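Local coordinates for phenylalanyl-tRNA synthetase beta chain (Pyrococcus horikoshii, PDB 2CXI), which forms, with the alpha subunit, the enzyme that attaches phenylalanine to its tRNA, the chain here being an N-terminal beta-subunit fragment that includes the B3/4 domain, at residues V89-Y103 with F147-A159. Sequence-based numbering, arbitrary orientation.
Sequences VTVYVDEKLKDIRPY and FDKIKPPIYYKAA
The Tyr156 ring lies against Leu97 and Val93, and its hydroxyl meets Arg101. Strands 89-93 and 154-159 run parallel. Their ladder alternates: Ile154 N to Thr90 O, Tyr92 N to Ile154 O, Tyr156 N to Tyr92 O, Asp94 N to Tyr156 O. CB of Tyr156 lies 3.8 Å from Tyr92 O. CG stands anti to the backbone N (chi1 174°), which carries the ring alongside Val93, one face turned to Leu97. Tyr156 CD2 meets Val93 CG1 at 3.7 Å. Leu97 CD1 sits 3.5 Å from the centroid of the Tyr156 ring, a CH-pi contact. CD1 and CE1 of Tyr156 meet this methyl; CE2 and CZ touch both it and Arg101 O. At the tip, Tyr156 OH donates to Arg101 O at 2.8 Å, tilted 23° from the carbonyl plane, and touches Arg101 CG. A phenylalanine here would probably leave Arg101 O without this donor and cost the Arg101 loop one tie to the strand.

Asp94 OD2 takes Ala158 N at 3.0 Å on the anti side, and a water links OD2 to Ala158 O. Asp94 OD1 accepts from Lys96 N, an Asx turn. On the face opposite Tyr156, the Tyr92 and Tyr155 rings are near parallel but widely offset, planes 20° apart; Tyr92 CD2 is 3.4 Å from Tyr155 CE2. Both hydroxyls bond Ser18 of the second subunit.

Segment 147-159 lies within the B3/4 domain. In the mixed sheet, strand 84-93 lies between 154-159 and 260-267, and strand 199-204 pairs with the far edge of 154-159. Val91 and Tyr156 pack on Tyr106 of strand 103-110.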
ATOM      1  N   VAL A  89     -10.857  -6.919   0.471  1.00 24.61           N
ATOM      2  CA  VAL A  89      -9.966  -7.914   1.009  1.00 21.55           C
ATOM      3  C   VAL A  89      -9.432  -8.842  -0.089  1.00 19.81           C
ATOM      4  O   VAL A  89     -10.174  -9.286  -0.988  1.00 18.88           O
ATOM      5  CB  VAL A  89     -10.648  -8.708   2.158  1.00 21.97           C
ATOM      6  CG1 VAL A  89      -9.820  -9.839   2.585  1.00 21.03           C
ATOM      7  CG2 VAL A  89     -10.913  -7.787   3.361  1.00 23.77           C
ATOM      8  N   THR A  90      -8.132  -9.115   0.005  1.00 17.85           N
ATOM      9  CA  THR A  90      -7.460 -10.124  -0.780  1.00 16.03           C
ATOM     10  C   THR A  90      -6.938 -11.268   0.087  1.00 15.87           C
ATOM     11  O   THR A  90      -6.380 -11.048   1.190  1.00 15.87           O
ATOM     12  CB  THR A  90      -6.268  -9.475  -1.523  1.00 16.72           C
ATOM     13  OG1 THR A  90      -6.779  -8.510  -2.451  1.00 17.07           O
ATOM     14  CG2 THR A  90      -5.580 -10.481  -2.409  1.00 14.46           C
ATOM     15  N   VAL A  91      -7.112 -12.485  -0.407  1.00 15.08           N
ATOM     16  CA  VAL A  91      -6.452 -13.661   0.182  1.00 15.04           C
ATOM     17  C   VAL A  91      -5.557 -14.295  -0.883  1.00 15.03           C
ATOM     18  O   VAL A  91      -5.991 -14.498  -1.990  1.00 15.97           O
ATOM     19  CB  VAL A  91      -7.479 -14.722   0.700  1.00 15.25           C
ATOM     20  CG1 VAL A  91      -6.772 -15.960   1.329  1.00 15.87           C
ATOM     21  CG2 VAL A  91      -8.457 -14.052   1.643  1.00 14.01           C
ATOM     22  N   TYR A  92      -4.317 -14.609  -0.515  1.00 16.03           N
ATOM     23  CA  TYR A  92      -3.390 -15.287  -1.428  1.00 16.07           C
ATOM     24  C   TYR A  92      -3.323 -16.761  -1.124  1.00 17.20           C
ATOM     25  O   TYR A  92      -3.110 -17.141   0.032  1.00 16.99           O
ATOM     26  CB  TYR A  92      -2.002 -14.668  -1.303  1.00 16.78           C
ATOM     27  CG  TYR A  92      -2.026 -13.208  -1.672  1.00 16.87           C
ATOM     28  CD1 TYR A  92      -1.932 -12.819  -3.024  1.00 18.15           C
ATOM     29  CD2 TYR A  92      -2.165 -12.206  -0.684  1.00 17.26           C
ATOM     30  CE1 TYR A  92      -1.963 -11.468  -3.373  1.00 18.02           C
ATOM     31  CE2 TYR A  92      -2.180 -10.844  -1.036  1.00 16.44           C
ATOM     32  CZ  TYR A  92      -2.052 -10.496  -2.385  1.00 16.75           C
ATOM     33  OH  TYR A  92      -2.101  -9.168  -2.776  1.00 18.20           O
ATOM     34  N   VAL A  93      -3.543 -17.580  -2.154  1.00 17.15           N
ATOM     35  CA  VAL A  93      -3.344 -19.040  -2.043  1.00 17.23           C
ATOM     36  C   VAL A  93      -2.036 -19.526  -2.679  1.00 18.06           C
ATOM     37  O   VAL A  93      -1.843 -19.422  -3.904  1.00 18.69           O
ATOM     38  CB  VAL A  93      -4.573 -19.822  -2.610  1.00 17.34           C
ATOM     39  CG1 VAL A  93      -4.370 -21.346  -2.468  1.00 17.23           C
ATOM     40  CG2 VAL A  93      -5.817 -19.360  -1.898  1.00 16.86           C
ATOM     41  N   ASP A  94      -1.154 -20.044  -1.823  1.00 18.39           N
ATOM     42  CA  ASP A  94       0.175 -20.526  -2.205  1.00 20.08           C
ATOM     43  C   ASP A  94       0.148 -21.713  -3.176  1.00 21.06           C
ATOM     44  O   ASP A  94      -0.480 -22.762  -2.901  1.00 20.15           O
ATOM     45  CB  ASP A  94       0.888 -20.952  -0.929  1.00 18.41           C
ATOM     46  CG  ASP A  94       2.364 -21.140  -1.105  1.00 19.79           C
ATOM     47  OD1 ASP A  94       2.899 -21.100  -2.247  1.00 16.57           O
ATOM     48  OD2 ASP A  94       3.067 -21.349  -0.117  1.00 19.25           O
ATOM     49  N   GLU A  95       0.824 -21.566  -4.320  1.00 21.95           N
ATOM     50  CA  GLU A  95       0.902 -22.664  -5.287  1.00 23.56           C
ATOM     51  C   GLU A  95       1.599 -23.866  -4.712  1.00 21.63           C
ATOM     52  O   GLU A  95       1.364 -24.991  -5.146  1.00 21.70           O
ATOM     53  CB  GLU A  95       1.589 -22.237  -6.595  1.00 24.11           C
ATOM     54  CG  GLU A  95       3.058 -21.862  -6.468  1.00 27.86           C
ATOM     55  CD  GLU A  95       3.677 -21.520  -7.830  1.00 30.08           C
ATOM     56  OE1 GLU A  95       3.064 -21.865  -8.887  1.00 38.10           O
ATOM     57  OE2 GLU A  95       4.766 -20.893  -7.841  1.00 38.53           O
ATOM     58  N   LYS A  96       2.421 -23.647  -3.699  1.00 21.47           N
ATOM     59  CA  LYS A  96       3.153 -24.735  -3.053  1.00 21.97           C
ATOM     60  C   LYS A  96       2.223 -25.659  -2.270  1.00 20.83           C
ATOM     61  O   LYS A  96       2.632 -26.746  -1.840  1.00 20.63           O
ATOM     62  CB  LYS A  96       4.234 -24.201  -2.132  1.00 22.39           C
ATOM     63  CG  LYS A  96       5.341 -23.415  -2.860  1.00 27.32           C
ATOM     64  CD  LYS A  96       6.595 -23.412  -1.970  1.00 35.48           C
ATOM     65  CE  LYS A  96       7.501 -22.204  -2.290  1.00 40.42           C
ATOM     66  NZ  LYS A  96       7.069 -21.495  -3.557  1.00 42.59           N
ATOM     67  N   LEU A  97       0.967 -25.241  -2.115  1.00 19.79           N
ATOM     68  CA  LEU A  97      -0.056 -26.109  -1.484  1.00 19.38           C
ATOM     69  C   LEU A  97      -0.709 -27.096  -2.476  1.00 19.25           C
ATOM     70  O   LEU A  97      -1.571 -27.892  -2.091  1.00 18.89           O
ATOM     71  CB  LEU A  97      -1.112 -25.234  -0.777  1.00 17.40           C
ATOM     72  CG  LEU A  97      -0.688 -24.644   0.578  1.00 17.43           C
ATOM     73  CD1 LEU A  97      -1.735 -23.670   1.098  1.00 16.55           C
ATOM     74  CD2 LEU A  97      -0.376 -25.761   1.649  1.00 18.79           C
ATOM     75  N   LYS A  98      -0.323 -27.006  -3.754  1.00 21.03           N
ATOM     76  CA  LYS A  98      -1.014 -27.723  -4.849  1.00 21.25           C
ATOM     77  C   LYS A  98      -1.207 -29.214  -4.610  1.00 21.91           C
ATOM     78  O   LYS A  98      -2.275 -29.742  -4.924  1.00 22.65           O
ATOM     79  CB  LYS A  98      -0.358 -27.487  -6.208  1.00 22.53           C
ATOM     80  CG  LYS A  98      -1.116 -28.098  -7.423  1.00 23.33           C
ATOM     81  CD  LYS A  98      -2.551 -27.522  -7.589  1.00 27.28           C
ATOM     82  CE  LYS A  98      -3.187 -28.031  -8.883  1.00 26.64           C
ATOM     83  NZ  LYS A  98      -4.673 -27.752  -8.998  1.00 25.80           N
ATOM     84  N   ASP A  99      -0.213 -29.874  -4.011  1.00 22.38           N
ATOM     85  CA  ASP A  99      -0.288 -31.303  -3.769  1.00 23.24           C
ATOM     86  C   ASP A  99      -0.376 -31.559  -2.275  1.00 23.19           C
ATOM     87  O   ASP A  99      -0.103 -32.661  -1.801  1.00 23.75           O
ATOM     88  CB  ASP A  99       0.930 -32.013  -4.401  1.00 25.16           C
ATOM     89  CG  ASP A  99       0.725 -33.519  -4.553  1.00 29.70           C
ATOM     90  OD1 ASP A  99      -0.443 -33.972  -4.772  1.00 31.90           O
ATOM     91  OD2 ASP A  99       1.692 -34.318  -4.444  1.00 34.36           O
ATOM     92  N   ILE A 100      -0.785 -30.540  -1.509  1.00 21.49           N
ATOM     93  CA  ILE A 100      -0.915 -30.690  -0.059  1.00 19.67           C
ATOM     94  C   ILE A 100      -2.360 -30.425   0.398  1.00 19.44           C
ATOM     95  O   ILE A 100      -2.968 -31.267   1.117  1.00 18.16           O
ATOM     96  CB  ILE A 100       0.114 -29.745   0.695  1.00 21.06           C
ATOM     97  CG1 ILE A 100       1.560 -30.061   0.265  1.00 20.59           C
ATOM     98  CG2 ILE A 100      -0.095 -29.793   2.237  1.00 20.79           C
ATOM     99  CD1 ILE A 100       2.616 -29.033   0.720  1.00 19.69           C
ATOM    100  N   ARG A 101      -2.896 -29.265   0.006  1.00 18.03           N
ATOM    101  CA  ARG A 101      -4.318 -28.941   0.236  1.00 17.81           C
ATOM    102  C   ARG A 101      -4.664 -27.739  -0.676  1.00 17.49           C
ATOM    103  O   ARG A 101      -4.655 -26.590  -0.233  1.00 17.83           O
ATOM    104  CB  ARG A 101      -4.596 -28.666   1.723  1.00 17.11           C
ATOM    105  CG  ARG A 101      -6.108 -28.608   2.074  1.00 15.88           C
ATOM    106  CD  ARG A 101      -6.409 -28.564   3.594  1.00 17.16           C
ATOM    107  NE  ARG A 101      -7.863 -28.686   3.806  1.00 13.85           N
ATOM    108  CZ  ARG A 101      -8.549 -29.826   3.731  1.00 15.74           C
ATOM    109  NH1 ARG A 101      -9.876 -29.803   3.876  1.00 18.51           N
ATOM    110  NH2 ARG A 101      -7.929 -31.001   3.515  1.00 16.77           N
ATOM    111  N   PRO A 102      -4.887 -28.017  -1.973  1.00 17.27           N
ATOM    112  CA  PRO A 102      -4.717 -26.992  -3.010  1.00 16.57           C
ATOM    113  C   PRO A 102      -5.637 -25.776  -2.951  1.00 17.23           C
ATOM    114  O   PRO A 102      -5.158 -24.672  -3.245  1.00 19.03           O
ATOM    115  CB  PRO A 102      -4.927 -27.775  -4.327  1.00 17.36           C
ATOM    116  CG  PRO A 102      -5.673 -29.042  -3.921  1.00 18.32           C
ATOM    117  CD  PRO A 102      -5.195 -29.345  -2.543  1.00 16.50           C
ATOM    118  N   TYR A 103      -6.917 -25.945  -2.585  1.00 16.08           N
ATOM    119  CA  TYR A 103      -7.914 -24.857  -2.734  1.00 16.51           C
ATOM    120  C   TYR A 103      -8.358 -24.254  -1.426  1.00 15.76           C
ATOM    121  O   TYR A 103      -8.573 -24.973  -0.467  1.00 16.40           O
ATOM    122  CB  TYR A 103      -9.157 -25.319  -3.522  1.00 17.10           C
ATOM    123  CG  TYR A 103      -8.771 -25.796  -4.895  1.00 18.37           C
ATOM    124  CD1 TYR A 103      -8.357 -24.871  -5.878  1.00 20.79           C
ATOM    125  CD2 TYR A 103      -8.767 -27.165  -5.215  1.00 19.90           C
ATOM    126  CE1 TYR A 103      -7.955 -25.320  -7.155  1.00 21.29           C
ATOM    127  CE2 TYR A 103      -8.384 -27.620  -6.475  1.00 18.75           C
ATOM    128  CZ  TYR A 103      -7.975 -26.687  -7.435  1.00 23.19           C
ATOM    129  OH  TYR A 103      -7.604 -27.135  -8.676  1.00 20.48           O
ATOM    130  N   PHE A 147     -13.563 -11.204  11.896  1.00 17.19           N
ATOM    131  CA  PHE A 147     -12.863 -10.384  10.899  1.00 16.96           C
ATOM    132  C   PHE A 147     -12.204  -9.124  11.496  1.00 18.18           C
ATOM    133  O   PHE A 147     -11.109  -8.693  11.056  1.00 15.28           O
ATOM    134  CB  PHE A 147     -13.799 -10.008   9.752  1.00 16.83           C
ATOM    135  CG  PHE A 147     -13.140  -9.122   8.705  1.00 18.94           C
ATOM    136  CD1 PHE A 147     -12.139  -9.627   7.900  1.00 18.29           C
ATOM    137  CD2 PHE A 147     -13.499  -7.774   8.580  1.00 23.31           C
ATOM    138  CE1 PHE A 147     -11.480  -8.810   6.916  1.00 19.36           C
ATOM    139  CE2 PHE A 147     -12.859  -6.944   7.606  1.00 24.44           C
ATOM    140  CZ  PHE A 147     -11.855  -7.502   6.769  1.00 18.45           C
ATOM    141  N   ASP A 148     -12.848  -8.580  12.524  1.00 18.43           N
ATOM    142  CA  ASP A 148     -12.334  -7.383  13.219  1.00 20.40           C
ATOM    143  C   ASP A 148     -11.045  -7.662  13.958  1.00 20.32           C
ATOM    144  O   ASP A 148     -10.354  -6.744  14.333  1.00 20.65           O
ATOM    145  CB  ASP A 148     -13.379  -6.854  14.197  1.00 20.72           C
ATOM    146  CG  ASP A 148     -14.583  -6.315  13.492  1.00 23.89           C
ATOM    147  OD1 ASP A 148     -14.493  -6.037  12.280  1.00 27.60           O
ATOM    148  OD2 ASP A 148     -15.651  -6.114  14.088  1.00 29.77           O
ATOM    149  N   LYS A 149     -10.724  -8.942  14.135  1.00 20.32           N
ATOM    150  CA  LYS A 149      -9.568  -9.344  14.920  1.00 20.22           C
ATOM    151  C   LYS A 149      -8.391  -9.767  14.044  1.00 20.37           C
ATOM    152  O   LYS A 149      -7.343 -10.207  14.561  1.00 20.93           O
ATOM    153  CB  LYS A 149      -9.953 -10.465  15.890  1.00 18.97           C
ATOM    154  CG  LYS A 149     -10.951  -9.992  17.019  1.00 20.96           C
ATOM    155  CD  LYS A 149     -11.144 -11.125  18.049  1.00 21.33           C
ATOM    156  CE  LYS A 149     -12.409 -10.939  18.863  1.00 24.10           C
ATOM    157  NZ  LYS A 149     -12.873 -12.201  19.512  1.00 22.96           N
ATOM    158  N   ILE A 150      -8.543  -9.675  12.725  1.00 19.75           N
ATOM    159  CA  ILE A 150      -7.417 -10.101  11.847  1.00 19.23           C
ATOM    160  C   ILE A 150      -7.001  -8.942  10.956  1.00 18.95           C
ATOM    161  O   ILE A 150      -7.786  -8.030  10.765  1.00 19.59           O
ATOM    162  CB  ILE A 150      -7.776 -11.374  11.019  1.00 18.83           C
ATOM    163  CG1 ILE A 150      -8.861 -11.034   9.970  1.00 18.38           C
ATOM    164  CG2 ILE A 150      -8.091 -12.580  12.004  1.00 19.96           C
ATOM    165  CD1 ILE A 150      -9.305 -12.207   9.011  1.00 20.91           C
ATOM    166  N   LYS A 151      -5.775  -8.982  10.434  1.00 19.28           N
ATOM    167  CA  LYS A 151      -5.280  -7.914   9.568  1.00 19.81           C
ATOM    168  C   LYS A 151      -4.992  -8.445   8.168  1.00 17.80           C
ATOM    169  O   LYS A 151      -3.986  -9.125   7.943  1.00 17.27           O
ATOM    170  CB  LYS A 151      -4.041  -7.239  10.161  1.00 19.78           C
ATOM    171  CG  LYS A 151      -3.614  -5.971   9.396  1.00 23.39           C
ATOM    172  CD  LYS A 151      -2.321  -5.381  10.035  1.00 23.42           C
ATOM    173  CE  LYS A 151      -1.988  -4.026   9.463  1.00 27.67           C
ATOM    174  NZ  LYS A 151      -0.944  -3.303  10.321  1.00 35.24           N
ATOM    175  N   PRO A 152      -5.855  -8.077   7.238  1.00 16.78           N
ATOM    176  CA  PRO A 152      -5.713  -8.460   5.830  1.00 17.19           C
ATOM    177  C   PRO A 152      -4.549  -7.614   5.175  1.00 17.25           C
ATOM    178  O   PRO A 152      -4.187  -6.566   5.727  1.00 17.90           O
ATOM    179  CB  PRO A 152      -7.065  -8.094   5.245  1.00 17.37           C
ATOM    180  CG  PRO A 152      -7.494  -6.862   6.067  1.00 17.69           C
ATOM    181  CD  PRO A 152      -7.019  -7.199   7.478  1.00 17.77           C
ATOM    182  N   PRO A 153      -3.938  -8.056   4.076  1.00 16.48           N
ATOM    183  CA  PRO A 153      -4.293  -9.282   3.335  1.00 16.00           C
ATOM    184  C   PRO A 153      -4.085 -10.567   4.141  1.00 15.59           C
ATOM    185  O   PRO A 153      -3.302 -10.584   5.125  1.00 14.82           O
ATOM    186  CB  PRO A 153      -3.292  -9.245   2.156  1.00 15.58           C
ATOM    187  CG  PRO A 153      -3.175  -7.783   1.881  1.00 16.74           C
ATOM    188  CD  PRO A 153      -3.017  -7.203   3.274  1.00 15.30           C
ATOM    189  N   ILE A 154      -4.760 -11.634   3.706  1.00 15.57           N
ATOM    190  CA  ILE A 154      -4.642 -12.949   4.390  1.00 15.76           C
ATOM    191  C   ILE A 154      -3.906 -13.908   3.454  1.00 15.54           C
ATOM    192  O   ILE A 154      -4.073 -13.825   2.231  1.00 16.57           O
ATOM    193  CB  ILE A 154      -6.060 -13.513   4.799  1.00 16.48           C
ATOM    194  CG1 ILE A 154      -6.857 -12.477   5.619  1.00 16.69           C
ATOM    195  CG2 ILE A 154      -5.911 -14.855   5.527  1.00 15.21           C
ATOM    196  CD1 ILE A 154      -6.222 -12.024   6.942  1.00 18.21           C
ATOM    197  N   TYR A 155      -3.093 -14.784   4.024  1.00 15.44           N
ATOM    198  CA  TYR A 155      -2.284 -15.771   3.276  1.00 16.38           C
ATOM    199  C   TYR A 155      -2.627 -17.200   3.675  1.00 16.23           C
ATOM    200  O   TYR A 155      -2.590 -17.516   4.829  1.00 15.98           O
ATOM    201  CB  TYR A 155      -0.795 -15.523   3.568  1.00 17.61           C
ATOM    202  CG  TYR A 155      -0.382 -14.150   3.126  1.00 18.19           C
ATOM    203  CD1 TYR A 155      -0.579 -13.047   3.947  1.00 22.55           C
ATOM    204  CD2 TYR A 155       0.166 -13.955   1.849  1.00 21.06           C
ATOM    205  CE1 TYR A 155      -0.223 -11.744   3.522  1.00 23.55           C
ATOM    206  CE2 TYR A 155       0.513 -12.714   1.416  1.00 19.93           C
ATOM    207  CZ  TYR A 155       0.324 -11.607   2.247  1.00 22.54           C
ATOM    208  OH  TYR A 155       0.699 -10.362   1.775  1.00 24.49           O
ATOM    209  N   TYR A 156      -3.010 -18.019   2.702  1.00 16.14           N
ATOM    210  CA  TYR A 156      -3.144 -19.452   2.893  1.00 16.20           C
ATOM    211  C   TYR A 156      -1.889 -20.079   2.235  1.00 16.18           C
ATOM    212  O   TYR A 156      -1.743 -20.055   1.002  1.00 17.45           O
ATOM    213  CB  TYR A 156      -4.463 -19.914   2.253  1.00 15.14           C
ATOM    214  CG  TYR A 156      -4.661 -21.406   2.262  1.00 15.43           C
ATOM    215  CD1 TYR A 156      -4.424 -22.160   3.415  1.00 14.33           C
ATOM    216  CD2 TYR A 156      -5.141 -22.058   1.118  1.00 13.82           C
ATOM    217  CE1 TYR A 156      -4.612 -23.546   3.404  1.00 13.89           C
ATOM    218  CE2 TYR A 156      -5.362 -23.426   1.115  1.00 14.41           C
ATOM    219  CZ  TYR A 156      -5.073 -24.156   2.265  1.00 15.02           C
ATOM    220  OH  TYR A 156      -5.246 -25.516   2.237  1.00 15.41           O
ATOM    221  N   LYS A 157      -0.958 -20.529   3.062  1.00 16.66           N
ATOM    222  CA  LYS A 157       0.391 -20.858   2.593  1.00 18.36           C
ATOM    223  C   LYS A 157       0.933 -22.221   3.018  1.00 18.26           C
ATOM    224  O   LYS A 157       0.465 -22.823   3.988  1.00 18.29           O
ATOM    225  CB  LYS A 157       1.388 -19.751   3.025  1.00 18.21           C
ATOM    226  CG  LYS A 157       1.629 -19.702   4.555  1.00 20.75           C
ATOM    227  CD  LYS A 157       2.764 -18.753   4.858  1.00 28.63           C
ATOM    228  CE  LYS A 157       3.074 -18.764   6.358  1.00 36.24           C
ATOM    229  NZ  LYS A 157       4.550 -18.495   6.678  1.00 40.52           N
ATOM    230  N   ALA A 158       1.950 -22.687   2.286  1.00 17.93           N
ATOM    231  CA  ALA A 158       2.709 -23.853   2.687  1.00 19.22           C
ATOM    232  C   ALA A 158       3.728 -23.351   3.706  1.00 20.55           C
ATOM    233  O   ALA A 158       4.531 -22.499   3.387  1.00 21.29           O
ATOM    234  CB  ALA A 158       3.415 -24.476   1.459  1.00 19.15           C
ATOM    235  N   ALA A 159       3.646 -23.869   4.923  1.00 21.09           N
ATOM    236  CA  ALA A 159       4.525 -23.497   6.030  1.00 22.70           C
ATOM    237  C   ALA A 159       5.526 -24.600   6.415  1.00 23.66           C
ATOM    238  O   ALA A 159       5.212 -25.803   6.379  1.00 23.24           O
ATOM    239  CB  ALA A 159       3.684 -23.144   7.248  1.00 20.98           C
TER
HETATM  240  O   HOH W   1       5.217 -20.924   1.201  1.00 31.89           O